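Side-chain contacts in aminotransferase class-III (PDB 6K8H), which is an omega-transaminase of the class-III aminotransferase family, within the wider clan of PLP-dependent aminotransferases, and forms a two-chain assembly: residues Ala54-Ala59 with Arg64-Asn69; Asp80-Glu85 with Met332-Pro337; Arg139-Arg144 with Met300-Pro305. All blocks are in the same frame, centred on the assembly; numbering follows the deposited sequence.

Along the chain, interaction 1 closes before interaction 2 opens, and interaction 3 is nested in the long loop that interaction 2 closes. Interaction 1 is the hairpin of strands 55-58 and 63-66 in the four-stranded mixed sheet. Interaction 2 joins the start of helix 81-91 to the end of helix 322-334, its centre about 19 Å from that of interaction 1. Interaction 3 lies beyond the chain's centre from the hairpin, about 42 Å away between centres, where helix 127-142 meets the stretch after helix 297-300 beside the seven-stranded sheet. None of the three touches another, so they tie together separate parts of one class-III aminotransferase chain.

Interaction 1 of 3, residues Ala54-Ala59 with Arg64-Asn69; sequences AVIVDA and RLDFVN
I56 and R64 face each other as an antiparallel hydrogen-bonded pair: I56 N donates to R64 O at 2.9 Å, and R64 N donates back to I56 O. Next to them V55 and L65 form a non-hydrogen-bonded pair, V55 CG2 meeting L65 CD2 at 4.0 Å on the other face of the sheet. A54 O then takes the N-H of D66 N at 2.8 Å, with an N-H...O angle of 172°. R64 can be followed outward. Its CB lies 4.3 Å from I56 CG2, and with CG anti to its own carbonyl carbon (chi1 -54°) the extended chain runs alongside strand 55-58 to D58. NE donates to M407 O on the way, and NH1 makes a salt bridge to D58 OD2 at 3.0 Å. The carboxylate oxygen lies in the guanidinium plane, but NH1 meets it from above the carboxylate plane, the two groups being turned 60° apart. One water links NH1 to I56 O, and a second joins NH2 to D58 OD2; NH2 also bonds N10 OD1. On the same face as R64, I56 CD1 sits 3.8 Å from D66 OD2, which is held by H78. D66 OD1 accepts from V68 N, an Asx turn, and also from N69 N, a wider Asx motif. Altogether this is a β-hairpin, with a buried salt bridge, D58 to R64, across its strands, in the middle of a four-stranded mixed sheet.

Interaction 2 of 3, residues Asp80-Glu85 with Met332-Pro337; sequences DPDINE and MRKLTP
D82 and K334 bring the first turn of helix 81-91 to within 8.9 Å, CA to CA, of the last turn of helix 322-334. The motif is a surface salt-bridge network in which one lysine serves two aspartates, D80 and D82. K334 leaves its helix with an extended start, then bends at chi3 (56°) and chi4 (88°), which carries NZ round between the two carboxylates. The shorter arm is to D82, whose OD2 lies 2.6 Å from K334 NZ; the ammonium comes to it on the anti side and 28° out of the carboxylate plane. The arm to D80 OD1 is long and weak, 3.4 Å from NZ. D80 and the lysine reach toward each other, K334 CE also coming 3.4 Å from D80 OD1. D80 is also the N-cap of helix 81-91, so its two oxygens divide the work: OD1 faces the lysine and OD2 caps the helix. The negative charges of D80 and D82 at the start of helix 81-91 would probably be favoured by its dipole. I83 lies against T330 and A331 of the second helix. The cap itself is nearly straight: I83 N donates to D80 OD2 at 2.9 Å, almost along the C-O axis.

Interaction 3 of 3, residues Arg139-Arg144 with Met300-Pro305; sequences RAYTGR and MSVFDP
V302 packs against A140 and Y141 in a small, partly buried apolar contact that joins the C-terminal turn of helix 127-142 to the 3-10 turn 301-303, just after helix 297-300. No hydrogen bond crosses between the two segments; the valine carries the contact from one side alone. Its CB meets A140 CB at 4.0 Å, and its CG1, anti to the carbonyl carbon (chi1 -57°), reaches past that methyl to the helix backbone, where it lies 3.7 Å from Y141 CA. V302 CG1 also touches Y141 CB at 3.8 Å and then the ring at its edge, close to the ring plane, with CD1 4.1 Å away. V302 is thus set across the tyrosine, not over its face. With CG anti to the backbone N (chi1 -178°), the Y141 ring turns its edge to V302 CG1, and its OH bonds E298 OE2, a second link to the region of helix 297-300. The remaining methyl, V302 CG2, branches off toward F303 and rests 4.0 Å above one face of its ring, offset toward the rim. Just past the contact the helix ends at T142, G143 follows with positive phi, and R144 N donates to T142 OG1 in an ST turn. V302 also pairs by backbone hydrogen bonding with A312, and A137, one turn back on the helix, touches both V302 and F303. M300 and F303 touch strand 120-124, so the turn meets both helix 127-142 and this strand, an edge strand of the seven-stranded sheet within this chain.

Interaction 1 of 3, residues Ala54-Ala59 with Arg64-Asn69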
loop_
_atom_site.group_PDB
_atom_site.type_symbol
_atom_site.label_atom_id
_atom_site.label_comp_id
_atom_site.label_asym_id
_atom_site.label_seq_id
_atom_site.Cartn_x
_atom_site.Cartn_y
_atom_site.Cartn_z
ATOM N N ALA B 54 20.851 16.306 -6.074
ATOM C CA ALA B 54 20.877 15.276 -7.106
ATOM C C ALA B 54 21.899 14.182 -6.846
ATOM O O ALA B 54 22.182 13.406 -7.762
ATOM C CB ALA B 54 21.159 15.906 -8.476
ATOM N N VAL B 55 22.483 14.114 -5.650
ATOM C CA VAL B 55 23.573 13.186 -5.363
ATOM C C VAL B 55 23.109 12.150 -4.345
ATOM O O VAL B 55 22.565 12.507 -3.293
ATOM C CB VAL B 55 24.822 13.925 -4.857
ATOM C CG1 VAL B 55 25.909 12.933 -4.500
ATOM C CG2 VAL B 55 25.321 14.913 -5.917
ATOM N N ILE B 56 23.341 10.874 -4.654
ATOM C CA ILE B 56 23.125 9.768 -3.726
ATOM C C ILE B 56 24.486 9.233 -3.273
ATOM O O ILE B 56 25.396 9.045 -4.092
ATOM C CB ILE B 56 22.253 8.658 -4.360
ATOM C CG1 ILE B 56 21.964 7.550 -3.356
ATOM C CG2 ILE B 56 22.894 8.072 -5.629
ATOM C CD1 ILE B 56 20.762 6.648 -3.759
ATOM N N VAL B 57 24.615 8.977 -1.969
ATOM C CA VAL B 57 25.857 8.549 -1.329
ATOM C C VAL B 57 25.629 7.172 -0.721
ATOM O O VAL B 57 24.719 6.995 0.109
ATOM C CB VAL B 57 26.305 9.551 -0.250
ATOM C CG1 VAL B 57 27.639 9.132 0.379
ATOM C CG2 VAL B 57 26.394 10.956 -0.828
ATOM N N ASP B 58 26.474 6.208 -1.105
ATOM C CA ASP B 58 26.274 4.848 -0.641
ATOM C C ASP B 58 27.068 4.600 0.643
ATOM O O ASP B 58 27.830 5.453 1.116
ATOM C CB ASP B 58 26.568 3.824 -1.772
ATOM C CG ASP B 58 28.057 3.543 -2.042
ATOM O OD1 ASP B 58 28.970 3.958 -1.288
ATOM O OD2 ASP B 58 28.303 2.866 -3.079
ATOM N N ALA B 59 26.823 3.430 1.242
ATOM C CA ALA B 59 27.355 3.112 2.562
ATOM C C ALA B 59 28.874 3.021 2.554
ATOM O O ALA B 59 29.495 3.037 3.623
ATOM C CB ALA B 59 26.732 1.806 3.079
ATOM N N ARG B 64 27.230 9.338 -6.383
ATOM C CA ARG B 64 26.823 9.280 -7.779
ATOM C C ARG B 64 25.699 10.283 -8.013
ATOM O O ARG B 64 24.904 10.564 -7.114
ATOM C CB ARG B 64 26.363 7.866 -8.178
ATOM C CG ARG B 64 27.367 6.740 -7.886
ATOM C CD ARG B 64 26.742 5.347 -8.111
ATOM N NE ARG B 64 27.733 4.270 -7.969
ATOM C CZ ARG B 64 28.014 3.631 -6.831
ATOM N NH1 ARG B 64 27.375 3.943 -5.707
ATOM N NH2 ARG B 64 28.928 2.657 -6.815
ATOM N N LEU B 65 25.630 10.819 -9.226
ATOM C CA LEU B 65 24.457 11.598 -9.610
ATOM C C LEU B 65 23.272 10.656 -9.788
ATOM O O LEU B 65 23.371 9.650 -10.500
ATOM C CB LEU B 65 24.724 12.368 -10.902
ATOM C CG LEU B 65 25.654 13.579 -10.790
ATOM C CD1 LEU B 65 25.948 14.125 -12.171
ATOM C CD2 LEU B 65 25.022 14.652 -9.904
ATOM N N ASP B 66 22.151 10.970 -9.134
ATOM C CA ASP B 66 21.012 10.053 -9.055
ATOM C C ASP B 66 20.050 10.347 -10.203
ATOM O O ASP B 66 19.359 11.373 -10.191
ATOM C CB ASP B 66 20.303 10.183 -7.707
ATOM C CG ASP B 66 19.295 9.065 -7.455
ATOM O OD1 ASP B 66 18.841 8.425 -8.424
ATOM O OD2 ASP B 66 18.948 8.817 -6.273
ATOM N N PHE B 67 20.034 9.465 -11.207
ATOM C CA PHE B 67 19.063 9.514 -12.292
ATOM C C PHE B 67 17.991 8.434 -12.159
ATOM O O PHE B 67 17.321 8.105 -13.143
ATOM C CB PHE B 67 19.757 9.395 -13.643
ATOM C CG PHE B 67 20.560 10.602 -14.009
ATOM C CD1 PHE B 67 21.827 10.790 -13.485
ATOM C CD2 PHE B 67 20.048 11.553 -14.874
ATOM C CE1 PHE B 67 22.588 11.913 -13.832
ATOM C CE2 PHE B 67 20.786 12.675 -15.222
ATOM C CZ PHE B 67 22.053 12.857 -14.698
ATOM N N VAL B 68 17.824 7.865 -10.969
ATOM C CA VAL B 68 16.750 6.917 -10.691
ATOM C C VAL B 68 15.691 7.542 -9.799
ATOM O O VAL B 68 14.499 7.445 -10.084
ATOM C CB VAL B 68 17.296 5.615 -10.066
ATOM C CG1 VAL B 68 16.170 4.589 -9.890
ATOM C CG2 VAL B 68 18.435 5.053 -10.900
ATOM N N ASN B 69 16.117 8.183 -8.704
ATOM C CA ASN B 69 15.230 8.939 -7.820
ATOM C C ASN B 69 14.042 8.097 -7.364
ATOM O O ASN B 69 12.877 8.483 -7.506
ATOM C CB ASN B 69 14.775 10.224 -8.499
ATOM C CG ASN B 69 15.941 11.076 -8.925
ATOM O OD1 ASN B 69 16.249 11.190 -10.120
ATOM N ND2 ASN B 69 16.618 11.671 -7.948
HETATM O O HOH W 1 26.273 6.206 -4.627
HETATM O O HOH W 2 30.512 1.982 -4.465
#

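Interaction 2 of 3, residues Asp80-Glu85 with Met332-Pro337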
loop_
_atom_site.group_PDB
_atom_site.type_symbol
_atom_site.label_atom_id
_atom_site.label_comp_id
_atom_site.label_asym_id
_atom_site.label_seq_id
_atom_site.Cartn_x
_atom_site.Cartn_y
_atom_site.Cartn_z
ATOM N N ASP B 80 14.974 17.406 -0.002
ATOM C CA ASP B 80 14.539 18.723 -0.429
ATOM C C ASP B 80 14.163 19.549 0.797
ATOM O O ASP B 80 13.379 19.077 1.633
ATOM C CB ASP B 80 13.352 18.624 -1.380
ATOM C CG ASP B 80 12.781 19.987 -1.722
ATOM O OD1 ASP B 80 13.265 20.609 -2.684
ATOM O OD2 ASP B 80 11.862 20.441 -1.013
ATOM N N PRO B 81 14.692 20.771 0.942
ATOM C CA PRO B 81 14.455 21.524 2.188
ATOM C C PRO B 81 13.018 21.971 2.373
ATOM O O PRO B 81 12.538 21.993 3.511
ATOM C CB PRO B 81 15.398 22.735 2.064
ATOM C CG PRO B 81 16.248 22.488 0.884
ATOM C CD PRO B 81 15.549 21.512 -0.000
ATOM N N ASP B 82 12.330 22.385 1.303
ATOM C CA ASP B 82 10.954 22.865 1.453
ATOM C C ASP B 82 10.030 21.747 1.913
ATOM O O ASP B 82 9.204 21.939 2.821
ATOM C CB ASP B 82 10.457 23.454 0.134
ATOM C CG ASP B 82 11.259 24.673 -0.295
ATOM O OD1 ASP B 82 11.827 25.342 0.590
ATOM O OD2 ASP B 82 11.321 24.959 -1.508
ATOM N N ILE B 83 10.158 20.569 1.298
ATOM C CA ILE B 83 9.371 19.416 1.729
ATOM C C ILE B 83 9.691 19.068 3.180
ATOM O O ILE B 83 8.788 18.842 3.995
ATOM C CB ILE B 83 9.627 18.226 0.783
ATOM C CG1 ILE B 83 9.166 18.567 -0.636
ATOM C CG2 ILE B 83 8.923 16.976 1.272
ATOM C CD1 ILE B 83 9.586 17.526 -1.655
ATOM N N ASN B 84 10.984 19.039 3.532
ATOM C CA ASN B 84 11.374 18.710 4.905
ATOM C C ASN B 84 10.802 19.704 5.911
ATOM O O ASN B 84 10.312 19.303 6.973
ATOM C CB ASN B 84 12.900 18.632 5.026
ATOM C CG ASN B 84 13.448 17.284 4.556
ATOM O OD1 ASN B 84 12.680 16.390 4.192
ATOM N ND2 ASN B 84 14.769 17.139 4.556
ATOM N N GLU B 85 10.843 20.991 5.568
ATOM C CA GLU B 85 10.298 22.041 6.467
ATOM C C GLU B 85 8.791 21.836 6.660
ATOM O O GLU B 85 8.337 21.924 7.802
ATOM C CB GLU B 85 10.581 23.419 5.881
ATOM C CG GLU B 85 11.993 23.897 6.151
ATOM C CD GLU B 85 12.342 25.202 5.459
ATOM O OE1 GLU B 85 11.430 26.040 5.290
ATOM O OE2 GLU B 85 13.512 25.365 5.074
ATOM N N MET B 332 4.162 19.140 -5.212
ATOM C CA MET B 332 3.417 19.528 -6.399
ATOM C C MET B 332 3.408 21.039 -6.573
ATOM O O MET B 332 3.532 21.529 -7.699
ATOM C CB MET B 332 1.994 18.974 -6.328
ATOM C CG MET B 332 1.916 17.457 -6.347
ATOM S SD MET B 332 2.786 16.698 -7.740
ATOM C CE MET B 332 1.707 17.169 -9.095
ATOM N N ARG B 333 3.274 21.799 -5.477
ATOM C CA ARG B 333 3.273 23.252 -5.609
ATOM C C ARG B 333 4.589 23.760 -6.166
ATOM O O ARG B 333 4.611 24.794 -6.841
ATOM C CB ARG B 333 2.991 23.932 -4.269
ATOM C CG ARG B 333 1.498 24.097 -3.981
ATOM C CD ARG B 333 1.253 24.790 -2.637
ATOM N NE ARG B 333 -0.183 24.860 -2.368
ATOM C CZ ARG B 333 -0.717 25.216 -1.203
ATOM N NH1 ARG B 333 0.072 25.533 -0.182
ATOM N NH2 ARG B 333 -2.043 25.246 -1.061
ATOM N N LYS B 334 5.697 23.069 -5.870
ATOM C CA LYS B 334 6.988 23.439 -6.440
ATOM C C LYS B 334 7.127 23.087 -7.916
ATOM O O LYS B 334 8.022 23.631 -8.579
ATOM C CB LYS B 334 8.116 22.785 -5.640
ATOM C CG LYS B 334 8.254 23.356 -4.237
ATOM C CD LYS B 334 9.141 22.497 -3.327
ATOM C CE LYS B 334 10.514 22.277 -3.904
ATOM N NZ LYS B 334 11.474 23.354 -3.526
ATOM N N LEU B 335 6.299 22.173 -8.439
ATOM C CA LEU B 335 6.300 21.797 -9.859
ATOM C C LEU B 335 5.342 22.717 -10.610
ATOM O O LEU B 335 4.179 22.392 -10.851
ATOM C CB LEU B 335 5.889 20.344 -10.044
ATOM C CG LEU B 335 6.845 19.190 -9.824
ATOM C CD1 LEU B 335 6.070 17.895 -10.087
ATOM C CD2 LEU B 335 8.069 19.297 -10.720
ATOM N N THR B 336 5.842 23.898 -10.951
ATOM C CA THR B 336 5.112 24.926 -11.687
ATOM C C THR B 336 5.282 24.736 -13.186
ATOM O O THR B 336 6.161 23.996 -13.631
ATOM C CB THR B 336 5.649 26.287 -11.282
ATOM O OG1 THR B 336 7.040 26.339 -11.633
ATOM C CG2 THR B 336 5.515 26.479 -9.786
ATOM N N PRO B 337 4.477 25.434 -14.007
ATOM C CA PRO B 337 4.719 25.401 -15.463
ATOM C C PRO B 337 6.151 25.754 -15.851
ATOM O O PRO B 337 6.731 25.103 -16.742
ATOM C CB PRO B 337 3.704 26.423 -16.004
ATOM C CG PRO B 337 2.550 26.343 -15.023
ATOM C CD PRO B 337 3.212 26.124 -13.672
#

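Interaction 3 of 3, residues Arg139-Arg144 with Met300-Pro305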
loop_
_atom_site.group_PDB
_atom_site.type_symbol
_atom_site.label_atom_id
_atom_site.label_comp_id
_atom_site.label_asym_id
_atom_site.label_seq_id
_atom_site.Cartn_x
_atom_site.Cartn_y
_atom_site.Cartn_z
ATOM N N ARG B 139 -15.157 -2.445 -11.634
ATOM C CA ARG B 139 -16.049 -3.585 -11.429
ATOM C C ARG B 139 -17.351 -3.149 -10.763
ATOM O O ARG B 139 -18.435 -3.593 -11.159
ATOM C CB ARG B 139 -15.363 -4.670 -10.600
ATOM C CG ARG B 139 -14.227 -5.418 -11.314
ATOM C CD ARG B 139 -14.097 -6.853 -10.805
ATOM N NE ARG B 139 -12.765 -7.429 -11.044
ATOM C CZ ARG B 139 -11.785 -7.450 -10.142
ATOM N NH1 ARG B 139 -11.972 -6.920 -8.942
ATOM N NH2 ARG B 139 -10.612 -7.995 -10.438
ATOM N N ALA B 140 -17.269 -2.297 -9.734
ATOM C CA ALA B 140 -18.484 -1.881 -9.031
ATOM C C ALA B 140 -19.365 -1.010 -9.905
ATOM O O ALA B 140 -20.594 -1.032 -9.772
ATOM C CB ALA B 140 -18.133 -1.118 -7.748
ATOM N N TYR B 141 -18.751 -0.199 -10.760
ATOM C CA TYR B 141 -19.501 0.724 -11.589
ATOM C C TYR B 141 -20.207 -0.021 -12.713
ATOM O O TYR B 141 -21.403 0.176 -12.948
ATOM C CB TYR B 141 -18.559 1.788 -12.158
ATOM C CG TYR B 141 -19.288 2.797 -12.990
ATOM C CD1 TYR B 141 -20.062 3.785 -12.400
ATOM C CD2 TYR B 141 -19.241 2.734 -14.370
ATOM C CE1 TYR B 141 -20.770 4.704 -13.172
ATOM C CE2 TYR B 141 -19.929 3.636 -15.147
ATOM C CZ TYR B 141 -20.693 4.618 -14.550
ATOM O OH TYR B 141 -21.368 5.507 -15.353
ATOM N N THR B 142 -19.485 -0.908 -13.396
ATOM C CA THR B 142 -20.029 -1.618 -14.542
ATOM C C THR B 142 -20.689 -2.932 -14.165
ATOM O O THR B 142 -21.517 -3.428 -14.930
ATOM C CB THR B 142 -18.929 -1.915 -15.566
ATOM O OG1 THR B 142 -18.058 -2.921 -15.036
ATOM C CG2 THR B 142 -18.131 -0.645 -15.908
ATOM N N GLY B 143 -20.320 -3.518 -13.025
ATOM C CA GLY B 143 -20.809 -4.821 -12.619
ATOM C C GLY B 143 -20.111 -5.999 -13.257
ATOM O O GLY B 143 -20.465 -7.147 -12.949
ATOM N N ARG B 144 -19.088 -5.745 -14.191
ATOM C CA ARG B 144 -18.468 -6.781 -15.003
ATOM C C ARG B 144 -17.195 -7.303 -14.334
ATOM O O ARG B 144 -16.533 -6.579 -13.587
ATOM C CB ARG B 144 -18.150 -6.235 -16.402
ATOM C CG ARG B 144 -19.379 -5.613 -17.120
ATOM C CD ARG B 144 -18.985 -4.983 -18.458
ATOM N NE ARG B 144 -20.068 -4.210 -19.080
ATOM C CZ ARG B 144 -19.890 -3.381 -20.108
ATOM N NH1 ARG B 144 -18.674 -3.226 -20.625
ATOM N NH2 ARG B 144 -20.919 -2.708 -20.629
ATOM N N MET B 300 -16.366 7.661 -9.868
ATOM C CA MET B 300 -15.904 7.687 -8.489
ATOM C C MET B 300 -17.048 7.588 -7.486
ATOM O O MET B 300 -16.789 7.299 -6.316
ATOM C CB MET B 300 -15.076 8.953 -8.241
ATOM C CG MET B 300 -13.768 9.001 -9.032
ATOM S SD MET B 300 -12.570 7.831 -8.385
ATOM C CE MET B 300 -12.285 8.590 -6.782
ATOM N N SER B 301 -18.302 7.784 -7.917
ATOM C CA SER B 301 -19.432 7.686 -6.993
ATOM C C SER B 301 -19.591 6.299 -6.373
ATOM O O SER B 301 -20.285 6.171 -5.359
ATOM C CB SER B 301 -20.727 8.083 -7.701
ATOM O OG SER B 301 -21.028 7.144 -8.711
ATOM N N VAL B 302 -18.963 5.260 -6.934
ATOM C CA VAL B 302 -19.010 3.940 -6.299
ATOM C C VAL B 302 -18.398 3.973 -4.903
ATOM O O VAL B 302 -18.667 3.085 -4.086
ATOM C CB VAL B 302 -18.311 2.871 -7.177
ATOM C CG1 VAL B 302 -18.943 2.834 -8.557
ATOM C CG2 VAL B 302 -16.803 3.132 -7.280
ATOM N N PHE B 303 -17.569 4.980 -4.609
ATOM C CA PHE B 303 -16.929 5.127 -3.308
ATOM C C PHE B 303 -17.711 5.999 -2.326
ATOM O O PHE B 303 -17.371 6.028 -1.136
ATOM C CB PHE B 303 -15.548 5.753 -3.481
ATOM C CG PHE B 303 -14.575 4.899 -4.225
ATOM C CD1 PHE B 303 -14.152 3.683 -3.708
ATOM C CD2 PHE B 303 -14.045 5.333 -5.430
ATOM C CE1 PHE B 303 -13.231 2.911 -4.394
ATOM C CE2 PHE B 303 -13.121 4.565 -6.118
ATOM C CZ PHE B 303 -12.718 3.351 -5.596
ATOM N N ASP B 304 -18.705 6.730 -2.794
ATOM C CA ASP B 304 -19.397 7.727 -1.982
ATOM C C ASP B 304 -20.156 7.053 -0.843
ATOM O O ASP B 304 -21.074 6.265 -1.107
ATOM C CB ASP B 304 -20.351 8.509 -2.897
ATOM C CG ASP B 304 -21.039 9.677 -2.202
ATOM O OD1 ASP B 304 -21.051 9.737 -0.964
ATOM O OD2 ASP B 304 -21.596 10.535 -2.922
ATOM N N PRO B 305 -19.830 7.335 0.421
ATOM C CA PRO B 305 -20.548 6.701 1.532
ATOM C C PRO B 305 -21.745 7.493 2.028
ATOM O O PRO B 305 -22.395 7.059 2.980
ATOM C CB PRO B 305 -19.465 6.634 2.617
ATOM C CG PRO B 305 -18.704 7.956 2.408
ATOM C CD PRO B 305 -18.739 8.209 0.904
#